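Local coordinates for protein CLPV1 (Pseudomonas aeruginosa, PDB 4UQW) that is the N-terminal domain of the ATPase ClpV1, which probably disassembles the contracted TssB-TssC sheath of a type VI secretion system, at residues Ala10-Gly13 / Lys14-Ser17; Leu55-Ile58 / Val59-Ser62; Ser91-Val94 / Glu95-Val98; Glu150-Asp153 / Glu154-Ala158. All coordinates share one frame; numbering follows the deposited sequence.

Interaction 1: Ala10-Gly13 / Lys14-Ser17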
ATOM      1  N   ALA A  10       8.483 -15.229  -2.509  1.00 13.88           N
ATOM      2  CA  ALA A  10       7.465 -15.792  -1.610  1.00 13.95           C
ATOM      3  C   ALA A  10       6.593 -14.716  -0.964  1.00 13.68           C
ATOM      4  O   ALA A  10       5.353 -14.885  -0.886  1.00 15.18           O
ATOM      5  CB  ALA A  10       8.154 -16.622  -0.479  1.00 13.67           C
ATOM      6  N   LEU A  11       7.222 -13.647  -0.503  1.00 13.09           N
ATOM      7  CA  LEU A  11       6.513 -12.579   0.202  1.00 15.40           C
ATOM      8  C   LEU A  11       5.515 -11.878  -0.739  1.00 14.53           C
ATOM      9  O   LEU A  11       4.301 -11.807  -0.487  1.00 14.70           O
ATOM     10  CB  LEU A  11       7.550 -11.585   0.760  1.00 15.30           C
ATOM     11  CG  LEU A  11       7.003 -10.336   1.419  1.00 13.82           C
ATOM     12  CD1 LEU A  11       6.197 -10.672   2.667  1.00 16.23           C
ATOM     13  CD2 LEU A  11       8.222  -9.388   1.706  1.00 18.49           C
ATOM     14  N   PHE A  12       6.047 -11.340  -1.859  1.00 14.37           N
ATOM     15  CA  PHE A  12       5.174 -10.639  -2.802  1.00 13.11           C
ATOM     16  C   PHE A  12       4.226 -11.575  -3.516  1.00 13.74           C
ATOM     17  O   PHE A  12       3.171 -11.148  -3.960  1.00 14.92           O
ATOM     18  CB  PHE A  12       6.045  -9.871  -3.838  1.00 13.64           C
ATOM     19  CG  PHE A  12       6.676  -8.639  -3.233  1.00 15.57           C
ATOM     20  CD1 PHE A  12       7.807  -8.729  -2.420  1.00 17.33           C
ATOM     21  CD2 PHE A  12       6.068  -7.360  -3.398  1.00 15.67           C
ATOM     22  CE1 PHE A  12       8.382  -7.572  -1.796  1.00 17.25           C
ATOM     23  CE2 PHE A  12       6.604  -6.206  -2.761  1.00 16.88           C
ATOM     24  CZ  PHE A  12       7.754  -6.314  -1.950  1.00 16.55           C
ATOM     25  N   GLY A  13       4.592 -12.860  -3.586  1.00 13.71           N
ATOM     26  CA  GLY A  13       3.734 -13.883  -4.163  1.00 15.04           C
ATOM     27  C   GLY A  13       2.408 -14.002  -3.407  1.00 16.83           C
ATOM     28  O   GLY A  13       1.429 -14.511  -3.995  1.00 18.86           O
ATOM     29  N   LYS A  14       2.329 -13.499  -2.162  1.00 13.23           N
ATOM     30  CA  LYS A  14       1.046 -13.541  -1.478  1.00 13.93           C
ATOM     31  C   LYS A  14       0.067 -12.439  -1.913  1.00 14.08           C
ATOM     32  O   LYS A  14      -1.118 -12.501  -1.591  1.00 15.52           O
ATOM     33  CB  LYS A  14       1.241 -13.396   0.037  1.00 14.15           C
ATOM     34  CG  LYS A  14       2.038 -14.553   0.650  1.00 13.51           C
ATOM     35  CD  LYS A  14       1.296 -15.894   0.382  1.00 16.80           C
ATOM     36  CE  LYS A  14       1.986 -16.993   1.235  1.00 14.60           C
ATOM     37  NZ  LYS A  14       1.395 -18.385   1.001  1.00 17.76           N
ATOM     38  N   LEU A  15       0.540 -11.433  -2.652  1.00 13.91           N
ATOM     39  CA  LEU A  15      -0.325 -10.345  -3.098  1.00 14.45           C
ATOM     40  C   LEU A  15      -1.379 -10.832  -4.084  1.00 15.29           C
ATOM     41  O   LEU A  15      -1.088 -11.726  -4.918  1.00 17.50           O
ATOM     42  CB  LEU A  15       0.495  -9.239  -3.766  1.00 13.74           C
ATOM     43  CG  LEU A  15       1.453  -8.488  -2.832  1.00 12.62           C
ATOM     44  CD1 LEU A  15       2.265  -7.538  -3.634  1.00 14.72           C
ATOM     45  CD2 LEU A  15       0.731  -7.678  -1.740  1.00 15.08           C
ATOM     46  N   ASN A  16      -2.578 -10.280  -4.013  1.00 15.31           N
ATOM     47  CA  ASN A  16      -3.556 -10.526  -5.091  1.00 14.35           C
ATOM     48  C   ASN A  16      -3.157  -9.819  -6.375  1.00 16.66           C
ATOM     49  O   ASN A  16      -2.102  -9.122  -6.415  1.00 15.72           O
ATOM     50  CB  ASN A  16      -4.985 -10.165  -4.647  1.00 15.05           C
ATOM     51  CG  ASN A  16      -5.233  -8.662  -4.530  1.00 15.39           C
ATOM     52  OD1 ASN A  16      -4.393  -7.814  -4.891  1.00 15.69           O
ATOM     53  ND2 ASN A  16      -6.410  -8.305  -3.995  1.00 16.75           N
ATOM     54  N   SER A  17      -3.939 -10.012  -7.452  1.00 17.24           N
ATOM     55  CA  SER A  17      -3.473  -9.532  -8.731  0.56 15.83           C
ATOM     56  C   SER A  17      -3.509  -8.006  -8.787  1.00 19.26           C
ATOM     57  O   SER A  17      -2.606  -7.403  -9.355  1.00 17.36           O
ATOM     58  CB  SER A  17      -4.308 -10.151  -9.851  0.56 21.45           C
ATOM     59  OG  SER A  17      -5.634  -9.689  -9.771  0.56 24.84           O
TER
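Phe12 and Leu15 each carry CG anti to the carbonyl carbon (chi1 -74° and -66°), and with these torsions the two side chains run side by side in the same direction. They meet obliquely, Leu15 CD1 lying 3.8 Å from Phe12 CD2. The backbone beneath them folds as a type I beta turn from Phe12 to Leu15. Leu15 N donates to Phe12 O at 3.0 Å with the N-H pointing well at the oxygen (161°), and Leu15 CB and CG pack against that same carbonyl oxygen. One residue earlier, Lys14 N donates to Leu11 O at 3.1 Å. In both bonds the donor stands well above the carbonyl plane, clear of the lone-pair directions. Lys14 bends at chi2, its CB and CG passing close to Leu11 O before the rest of the chain leads away from the turn. Phe12 also belongs to the pocket that holds benzamidine, together with Arg8, Tyr20 and Leu90, so a pocket residue opens the turn. Asn16 then caps the next helix, its OD1 accepting from Ala19 N while ND2 donates to Glu161. The turn thus links helix 8-12 to helix 17-33: Phe12 and Leu15 both lean on Tyr20 and Ile23 of the latter, and Phe12 also rests on Val94 and Val98 of helix 92-108.

Interaction 2: Leu55-Ile58 / Val59-Ser62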
ATOM      1  N   LEU A  55      -8.620   0.341  -1.399  1.00 16.69           N
ATOM      2  CA  LEU A  55      -8.154   1.643  -0.945  1.00 16.74           C
ATOM      3  C   LEU A  55      -9.170   2.756  -1.307  1.00 17.83           C
ATOM      4  O   LEU A  55      -9.454   3.666  -0.489  1.00 17.49           O
ATOM      5  CB  LEU A  55      -6.752   1.939  -1.563  1.00 15.69           C
ATOM      6  CG  LEU A  55      -6.103   3.217  -1.082  1.00 20.64           C
ATOM      7  CD1 LEU A  55      -5.941   3.282   0.473  1.00 21.68           C
ATOM      8  CD2 LEU A  55      -4.695   3.232  -1.678  1.00 23.78           C
ATOM      9  N   HIS A  56      -9.725   2.734  -2.537  1.00 15.72           N
ATOM     10  CA  HIS A  56     -10.739   3.709  -2.893  1.00 16.14           C
ATOM     11  C   HIS A  56     -11.883   3.693  -1.917  1.00 18.34           C
ATOM     12  O   HIS A  56     -12.406   4.761  -1.514  1.00 21.28           O
ATOM     13  CB  HIS A  56     -11.348   3.465  -4.280  1.00 18.61           C
ATOM     14  CG  HIS A  56     -10.433   3.688  -5.454  1.00 17.84           C
ATOM     15  ND1 HIS A  56      -9.347   2.883  -5.740  1.00 20.39           N
ATOM     16  CD2 HIS A  56     -10.527   4.574  -6.490  1.00 24.12           C
ATOM     17  CE1 HIS A  56      -8.804   3.266  -6.888  1.00 21.72           C
ATOM     18  NE2 HIS A  56      -9.501   4.287  -7.361  1.00 25.34           N
ATOM     19  N   GLN A  57     -12.382   2.488  -1.641  1.00 17.68           N
ATOM     20  CA  GLN A  57     -13.561   2.363  -0.803  1.00 16.38           C
ATOM     21  C   GLN A  57     -13.282   2.715   0.639  1.00 18.14           C
ATOM     22  O   GLN A  57     -14.134   3.320   1.288  1.00 20.11           O
ATOM     23  CB  GLN A  57     -14.115   0.920  -0.905  1.00 18.52           C
ATOM     24  CG  GLN A  57     -14.574   0.661  -2.352  1.00 18.77           C
ATOM     25  CD  GLN A  57     -15.689   1.632  -2.757  1.00 24.41           C
ATOM     26  OE1 GLN A  57     -16.604   1.903  -1.983  1.00 25.51           O
ATOM     27  NE2 GLN A  57     -15.579   2.206  -3.940  1.00 26.03           N
ATOM     28  N   ILE A  58     -12.118   2.314   1.154  1.00 15.96           N
ATOM     29  CA  ILE A  58     -11.725   2.672   2.518  1.00 16.93           C
ATOM     30  C   ILE A  58     -11.603   4.199   2.651  1.00 18.28           C
ATOM     31  O   ILE A  58     -12.056   4.754   3.644  1.00 20.78           O
ATOM     32  CB  ILE A  58     -10.419   1.970   2.880  1.00 16.04           C
ATOM     33  CG1 ILE A  58     -10.689   0.470   3.086  1.00 15.77           C
ATOM     34  CG2 ILE A  58      -9.795   2.560   4.152  1.00 18.79           C
ATOM     35  CD1 ILE A  58      -9.385  -0.389   3.148  1.00 16.62           C
ATOM     36  N   VAL A  59     -11.066   4.845   1.631  1.00 17.95           N
ATOM     37  CA  VAL A  59     -10.967   6.323   1.653  1.00 21.86           C
ATOM     38  C   VAL A  59     -12.377   6.884   1.769  1.00 22.43           C
ATOM     39  O   VAL A  59     -12.644   7.790   2.598  1.00 20.54           O
ATOM     40  CB  VAL A  59     -10.217   6.838   0.394  1.00 18.08           C
ATOM     41  CG1 VAL A  59     -10.520   8.313   0.047  1.00 23.81           C
ATOM     42  CG2 VAL A  59      -8.716   6.606   0.590  1.00 21.30           C
ATOM     43  N   ARG A  60     -13.303   6.372   0.956  1.00 18.94           N
ATOM     44  CA  ARG A  60     -14.654   6.886   0.920  1.00 21.39           C
ATOM     45  C   ARG A  60     -15.360   6.685   2.290  1.00 22.01           C
ATOM     46  O   ARG A  60     -15.917   7.625   2.881  1.00 24.20           O
ATOM     47  CB  ARG A  60     -15.444   6.184  -0.215  1.00 24.74           C
ATOM     48  CG  ARG A  60     -16.900   6.644  -0.362  1.00 26.28           C
ATOM     49  CD  ARG A  60     -17.595   6.026  -1.618  1.00 39.83           C
ATOM     50  NE  ARG A  60     -18.946   6.566  -1.817  1.00 39.38           N
ATOM     51  CZ  ARG A  60     -19.990   6.148  -1.115  1.00 35.81           C
ATOM     52  NH1 ARG A  60     -19.806   5.210  -0.194  1.00 40.71           N
ATOM     53  NH2 ARG A  60     -21.206   6.643  -1.323  1.00 35.06           N
ATOM     54  N   GLN A  61     -15.315   5.473   2.786  1.00 21.02           N
ATOM     55  CA  GLN A  61     -16.072   5.103   3.984  1.00 22.64           C
ATOM     56  C   GLN A  61     -15.461   5.681   5.259  1.00 25.77           C
ATOM     57  O   GLN A  61     -16.141   5.797   6.269  1.00 25.42           O
ATOM     58  CB  GLN A  61     -16.165   3.575   4.105  1.00 25.38           C
ATOM     59  CG  GLN A  61     -17.013   2.887   3.021  1.00 37.01           C
ATOM     60  CD  GLN A  61     -18.182   3.693   2.586  1.00 56.64           C
ATOM     61  OE1 GLN A  61     -18.331   4.013   1.395  1.00 52.08           O
ATOM     62  NE2 GLN A  61     -19.041   4.040   3.543  1.00 64.66           N
ATOM     63  N   SER A  62     -14.179   6.028   5.215  1.00 21.06           N
ATOM     64  CA  SER A  62     -13.491   6.615   6.365  0.63 20.06           C
ATOM     65  C   SER A  62     -13.673   8.117   6.452  1.00 23.72           C
ATOM     66  O   SER A  62     -13.196   8.742   7.389  1.00 24.29           O
ATOM     67  CB  SER A  62     -11.996   6.323   6.304  0.63 16.87           C
ATOM     68  OG  SER A  62     -11.741   4.917   6.418  0.63 19.55           O
TER
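Leu55 and Val59 stand one turn apart on helix 54-61, within the Clp N-terminal domain, and the contact runs along this alpha helix through i to i+4 bonds. Among the backbone bonds, Val59 N donates to Leu55 O at 2.9 Å, and Arg60 N to His56 O and Gln61 N to Gln57 O follow in the same way. Apolar contact along the buried side is looser: Val59 CG2 comes to 4.3 Å from Leu55 CD1, and Val59 also touches Ile64 and Leu69, while Leu55 packs on Phe44 and Leu48 of helix 40-49. Of the polar side chains, His56 bonds through ND1 with Ser53 OG, and Gln57 through NE2 with Asp52 OD1. Arg60 is exposed, whereas Gln61 packs on Tyr155 of helix 152-156. Ile58 O is gripped twice by one residue. Ser62 N donates to it, and in one of the two modelled positions of the serine, with OG beside its own backbone N (chi1 -65°), the hydroxyl donates to it as well. The two donors then arrive from opposite faces of the carbonyl plane, Ser62 N at 2.9 Å and Ser62 OG at 2.8 Å from Ile58 O.

Interaction 3: Ser91-Val94 / Glu95-Val98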
ATOM      1  N   SER A  91      11.659   0.012  -1.557  1.00 15.13           N
ATOM      2  CA  SER A  91      11.758   0.460  -0.176  1.00 17.39           C
ATOM      3  C   SER A  91      11.543  -0.677   0.850  1.00 16.14           C
ATOM      4  O   SER A  91      10.633  -1.500   0.679  1.00 16.17           O
ATOM      5  CB  SER A  91      10.677   1.508   0.068  1.00 17.69           C
ATOM      6  OG  SER A  91      10.635   1.934   1.441  1.00 18.74           O
ATOM      7  N   SER A  92      12.322  -0.646   1.927  1.00 15.49           N
ATOM      8  CA  SER A  92      12.079  -1.583   2.997  1.00 15.42           C
ATOM      9  C   SER A  92      10.627  -1.481   3.481  1.00 16.10           C
ATOM     10  O   SER A  92      10.027  -2.471   3.892  1.00 15.40           O
ATOM     11  CB  SER A  92      13.066  -1.327   4.137  1.00 16.72           C
ATOM     12  OG  SER A  92      12.850  -2.219   5.208  1.00 18.79           O
ATOM     13  N   HIS A  93      10.026  -0.285   3.500  1.00 15.91           N
ATOM     14  CA  HIS A  93       8.646  -0.202   3.968  1.00 15.19           C
ATOM     15  C   HIS A  93       7.663  -0.925   3.081  1.00 14.68           C
ATOM     16  O   HIS A  93       6.600  -1.360   3.560  1.00 14.24           O
ATOM     17  CB  HIS A  93       8.222   1.287   4.105  1.00 15.75           C
ATOM     18  CG  HIS A  93       8.780   1.943   5.337  1.00 18.24           C
ATOM     19  ND1 HIS A  93       8.816   3.314   5.483  1.00 23.29           N
ATOM     20  CD2 HIS A  93       9.308   1.422   6.473  1.00 19.39           C
ATOM     21  CE1 HIS A  93       9.309   3.608   6.670  1.00 19.63           C
ATOM     22  NE2 HIS A  93       9.600   2.483   7.305  1.00 27.18           N
ATOM     23  N   VAL A  94       7.953  -1.067   1.777  1.00 13.75           N
ATOM     24  CA  VAL A  94       7.037  -1.782   0.917  1.00 14.11           C
ATOM     25  C   VAL A  94       7.111  -3.293   1.290  1.00 16.92           C
ATOM     26  O   VAL A  94       6.049  -3.947   1.451  1.00 14.06           O
ATOM     27  CB  VAL A  94       7.419  -1.547  -0.567  1.00 13.26           C
ATOM     28  CG1 VAL A  94       6.758  -2.577  -1.475  1.00 14.48           C
ATOM     29  CG2 VAL A  94       6.985  -0.138  -0.931  1.00 17.60           C
ATOM     30  N   GLU A  95       8.321  -3.823   1.507  1.00 15.58           N
ATOM     31  CA  GLU A  95       8.472  -5.236   1.954  1.00 14.52           C
ATOM     32  C   GLU A  95       7.728  -5.417   3.281  1.00 14.34           C
ATOM     33  O   GLU A  95       7.006  -6.399   3.470  1.00 15.16           O
ATOM     34  CB  GLU A  95       9.937  -5.675   2.178  1.00 14.38           C
ATOM     35  CG  GLU A  95      10.773  -5.594   0.900  1.00 18.35           C
ATOM     36  CD  GLU A  95      12.208  -6.015   1.188  1.00 21.00           C
ATOM     37  OE1 GLU A  95      12.637  -6.064   2.377  1.00 21.45           O
ATOM     38  OE2 GLU A  95      12.942  -6.317   0.252  1.00 19.85           O
ATOM     39  N   GLU A  96       7.955  -4.489   4.209  1.00 13.82           N
ATOM     40  CA  GLU A  96       7.354  -4.666   5.529  1.00 13.00           C
ATOM     41  C   GLU A  96       5.842  -4.609   5.463  1.00 14.75           C
ATOM     42  O   GLU A  96       5.126  -5.360   6.170  1.00 15.60           O
ATOM     43  CB  GLU A  96       7.862  -3.555   6.456  1.00 15.47           C
ATOM     44  CG  GLU A  96       7.666  -3.941   7.914  1.00 23.32           C
ATOM     45  CD  GLU A  96       8.239  -2.940   8.900  1.00 32.73           C
ATOM     46  OE1 GLU A  96       9.079  -2.028   8.521  1.00 30.50           O
ATOM     47  OE2 GLU A  96       7.788  -3.080  10.070  1.00 29.44           O
ATOM     48  N   ALA A  97       5.294  -3.724   4.648  1.00 12.90           N
ATOM     49  CA  ALA A  97       3.843  -3.673   4.536  1.00 13.17           C
ATOM     50  C   ALA A  97       3.279  -4.990   3.981  1.00 12.20           C
ATOM     51  O   ALA A  97       2.191  -5.379   4.412  1.00 13.83           O
ATOM     52  CB  ALA A  97       3.391  -2.451   3.618  1.00 13.77           C
ATOM     53  N   VAL A  98       3.963  -5.618   3.018  1.00 13.57           N
ATOM     54  CA  VAL A  98       3.431  -6.885   2.518  1.00 12.51           C
ATOM     55  C   VAL A  98       3.460  -7.906   3.651  1.00 12.83           C
ATOM     56  O   VAL A  98       2.468  -8.646   3.807  1.00 14.97           O
ATOM     57  CB  VAL A  98       4.246  -7.398   1.312  1.00 12.11           C
ATOM     58  CG1 VAL A  98       3.663  -8.759   0.819  1.00 13.63           C
ATOM     59  CG2 VAL A  98       4.155  -6.389   0.143  1.00 14.59           C
TER
HETATM   60  O   HOH W   1      12.467  -5.032   4.901  1.00 20.76           O
HETATM   61  O   HOH W   2      11.070  -1.542   7.053  1.00 23.66           O
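Ser92 OG is held by two waters, each of which also donates to a glutamate one turn further along. One water lies 2.9 Å from Ser92 OG and donates a hydrogen bond to Glu95 OE1; the second lies 2.7 Å from Ser92 OG and donates to Glu96 OE1. The single hydroxyl therefore joins both carboxylates through solvent. The glutamates leave the helix in different directions: Glu96 sets CG anti to its backbone N (chi1 -161°), whereas Glu95 sets CG anti to its carbonyl carbon (chi1 -62°). The other oxygen of Glu95, OE2, forms a salt bridge with Arg8, one of the benzamidine-pocket residues. Glu96 runs alongside His93, its OE1 near the plane of the imidazole and 4.0 Å from His93 CD2, with the ring and carboxylate planes 53° apart. All this decorates the first turns of helix 92-108, which opens with an N-cap: Ser91 OG accepts from His93 N at 3.1 Å. Behind the cap the i to i+4 bonds set in, weakly at first from Glu95 N to Ser91 O, then firmly from Glu96 N to Ser92 O at 2.9 Å and from Ala97 N to His93 O. On the buried side, Val98 CG2 packs 3.4 Å from Val94 O, and both valines face Phe12 and Trp43, while His93 leans on Leu129 and Ala132 of helix 127-136.

Interaction 4: Glu150-Asp153 / Glu154-Ala158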
ATOM      1  N   GLU A 150     -13.082  -4.473  12.397  1.00 22.20           N
ATOM      2  CA  GLU A 150     -14.365  -5.019  12.804  1.00 23.95           C
ATOM      3  C   GLU A 150     -15.424  -4.932  11.721  1.00 29.31           C
ATOM      4  O   GLU A 150     -16.395  -5.710  11.732  1.00 27.39           O
ATOM      5  CB  GLU A 150     -14.807  -4.293  14.065  1.00 29.56           C
ATOM      6  CG  GLU A 150     -13.873  -4.577  15.223  1.00 53.14           C
ATOM      7  CD  GLU A 150     -14.400  -5.688  16.130  1.00 77.64           C
ATOM      8  OE1 GLU A 150     -15.644  -5.822  16.250  1.00 86.59           O
ATOM      9  OE2 GLU A 150     -13.573  -6.433  16.704  1.00 82.56           O
ATOM     10  N   ARG A 151     -15.272  -3.965  10.815  1.00 23.02           N
ATOM     11  CA  ARG A 151     -16.320  -3.639   9.842  1.00 26.80           C
ATOM     12  C   ARG A 151     -15.724  -3.661   8.409  1.00 18.86           C
ATOM     13  O   ARG A 151     -16.139  -2.892   7.555  1.00 21.22           O
ATOM     14  CB  ARG A 151     -16.952  -2.271  10.167  1.00 25.49           C
ATOM     15  CG  ARG A 151     -17.682  -2.348  11.544  1.00 35.22           C
ATOM     16  CD  ARG A 151     -18.566  -1.141  11.882  1.00 47.29           C
ATOM     17  NE  ARG A 151     -17.789   0.077  12.026  1.00 54.98           N
ATOM     18  CZ  ARG A 151     -18.122   1.246  11.479  1.00 68.24           C
ATOM     19  NH1 ARG A 151     -19.241   1.349  10.761  1.00 75.58           N
ATOM     20  NH2 ARG A 151     -17.343   2.314  11.652  1.00 63.71           N
ATOM     21  N   PHE A 152     -14.766  -4.563   8.216  1.00 18.72           N
ATOM     22  CA  PHE A 152     -14.001  -4.591   6.959  1.00 18.88           C
ATOM     23  C   PHE A 152     -14.928  -4.636   5.732  1.00 19.33           C
ATOM     24  O   PHE A 152     -14.736  -3.876   4.751  1.00 19.98           O
ATOM     25  CB  PHE A 152     -13.062  -5.798   6.959  1.00 18.90           C
ATOM     26  CG  PHE A 152     -12.117  -5.802   5.777  1.00 18.63           C
ATOM     27  CD1 PHE A 152     -10.969  -4.994   5.756  1.00 16.38           C
ATOM     28  CD2 PHE A 152     -12.413  -6.584   4.659  1.00 19.64           C
ATOM     29  CE1 PHE A 152     -10.086  -4.989   4.621  1.00 18.65           C
ATOM     30  CE2 PHE A 152     -11.573  -6.577   3.529  1.00 17.55           C
ATOM     31  CZ  PHE A 152     -10.417  -5.792   3.492  1.00 17.42           C
ATOM     32  N   ASP A 153     -15.907  -5.532   5.743  1.00 20.72           N
ATOM     33  CA  ASP A 153     -16.764  -5.656   4.556  1.00 20.13           C
ATOM     34  C   ASP A 153     -17.539  -4.393   4.290  1.00 23.32           C
ATOM     35  O   ASP A 153     -17.774  -4.033   3.120  1.00 23.32           O
ATOM     36  CB  ASP A 153     -17.742  -6.840   4.717  1.00 20.92           C
ATOM     37  CG  ASP A 153     -17.039  -8.185   4.568  1.00 25.19           C
ATOM     38  OD1 ASP A 153     -15.785  -8.250   4.488  1.00 26.70           O
ATOM     39  OD2 ASP A 153     -17.751  -9.212   4.526  1.00 29.04           O
ATOM     40  N   GLU A 154     -17.973  -3.714   5.359  1.00 21.36           N
ATOM     41  CA  GLU A 154     -18.672  -2.453   5.175  1.00 21.24           C
ATOM     42  C   GLU A 154     -17.725  -1.416   4.536  1.00 22.96           C
ATOM     43  O   GLU A 154     -18.142  -0.605   3.700  1.00 23.58           O
ATOM     44  CB  GLU A 154     -19.173  -1.939   6.516  1.00 23.03           C
ATOM     45  CG  GLU A 154     -19.906  -0.623   6.369  1.00 25.58           C
ATOM     46  CD  GLU A 154     -20.495  -0.132   7.698  1.00 36.24           C
ATOM     47  OE1 GLU A 154     -20.513  -0.891   8.688  1.00 35.22           O
ATOM     48  OE2 GLU A 154     -20.967   1.013   7.733  1.00 48.51           O
ATOM     49  N   TYR A 155     -16.463  -1.408   4.973  1.00 21.39           N
ATOM     50  CA  TYR A 155     -15.528  -0.426   4.421  1.00 18.53           C
ATOM     51  C   TYR A 155     -15.167  -0.715   2.971  1.00 23.40           C
ATOM     52  O   TYR A 155     -15.003   0.232   2.194  1.00 24.35           O
ATOM     53  CB  TYR A 155     -14.254  -0.311   5.308  1.00 17.21           C
ATOM     54  CG  TYR A 155     -14.490   0.630   6.467  1.00 21.03           C
ATOM     55  CD1 TYR A 155     -15.257   0.233   7.558  1.00 28.86           C
ATOM     56  CD2 TYR A 155     -13.970   1.917   6.453  1.00 28.93           C
ATOM     57  CE1 TYR A 155     -15.525   1.104   8.598  1.00 34.39           C
ATOM     58  CE2 TYR A 155     -14.213   2.788   7.523  1.00 28.02           C
ATOM     59  CZ  TYR A 155     -14.984   2.374   8.570  1.00 41.19           C
ATOM     60  OH  TYR A 155     -15.248   3.242   9.615  1.00 45.75           O
ATOM     61  N   VAL A 156     -15.083  -1.983   2.550  1.00 20.44           N
ATOM     62  CA  VAL A 156     -14.595  -2.184   1.196  1.00 17.26           C
ATOM     63  C   VAL A 156     -15.731  -2.329   0.180  1.00 20.47           C
ATOM     64  O   VAL A 156     -15.452  -2.311  -1.019  1.00 19.60           O
ATOM     65  CB  VAL A 156     -13.630  -3.364   1.056  1.00 16.36           C
ATOM     66  CG1 VAL A 156     -12.379  -3.157   1.949  1.00 17.38           C
ATOM     67  CG2 VAL A 156     -14.325  -4.729   1.426  1.00 18.14           C
ATOM     68  N   GLY A 157     -16.982  -2.445   0.638  1.00 18.73           N
ATOM     69  CA  GLY A 157     -18.133  -2.376  -0.274  1.00 23.32           C
ATOM     70  C   GLY A 157     -18.032  -3.353  -1.437  1.00 20.96           C
ATOM     71  O   GLY A 157     -17.856  -4.557  -1.235  1.00 21.91           O
ATOM     72  N   ALA A 158     -18.161  -2.836  -2.665  1.00 21.16           N
ATOM     73  CA  ALA A 158     -18.155  -3.712  -3.835  1.00 21.70           C
ATOM     74  C   ALA A 158     -16.798  -3.666  -4.562  1.00 21.39           C
ATOM     75  O   ALA A 158     -16.723  -3.891  -5.782  1.00 21.95           O
ATOM     76  CB  ALA A 158     -19.318  -3.336  -4.803  1.00 23.58           C
TER
HETATM   77  O   HOH W   3     -17.692  -5.912   1.144  1.00 23.93           O
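Arg151 and Tyr155 set their flat groups almost at right angles, the guanidinium and ring planes 84° apart, with Tyr155 CE1 over one guanidinium face and 3.9 Å from Arg151 CZ. The bend of the arginine at chi3 (-64°) lets that face turn to the CE1 side of the ring. Glu154 runs alongside the same arginine, its carboxylate plane also steeply inclined to the guanidinium; the salt bridge from Arg151 NH1 to Glu154 OE1 is long at 3.3 Å and weak as a hydrogen bond. Tyr155 also turns a ring edge to the backbone, Arg151 O lying in the ring plane 3.2 Å from Tyr155 CD1, while Tyr155 N donates to that same oxygen at 3.0 Å. On another side of this short helix, Phe152 presents a ring face to Val156: CG1 sits 3.9 Å from the ring centroid in a CH-pi contact. Gly157, with positive phi, ends the helix; its N bonds to Asp153 O, and a water joins Asp153 O to Gly157 O. Helix 152-156 lies against helix 54-61, with Tyr155 on Gln61 and Phe152 and Val156 on Asp54; Phe152 also meets the rings of Phe109 and Tyr118, and Tyr155 packs on Ala147 and Leu148 of helix 145-150.

In the fold
The four contacts follow one another along the chain without nesting or crossing, and each closes only a short local turn. Interaction 1 bends the chain between helix 8-12 and helix 17-33, interaction 2 runs along helix 54-61, interaction 3 starts helix 92-108, and interaction 4 forms the last helix, 152-156. In space they fall into two pairs. Interactions 1 and 3 touch, Phe12 CE2 coming to 3.8 Å from Val98 CG2, so the N-terminal helix sits on the start of helix 92-108. Interactions 2 and 4 also meet, Gln57 CB lying 3.3 Å from Tyr155 O, which ties helix 54-61 to helix 152-156. Interactions 2 and 3 lie on opposite sides of the chain's centre, their centres about 22 Å apart.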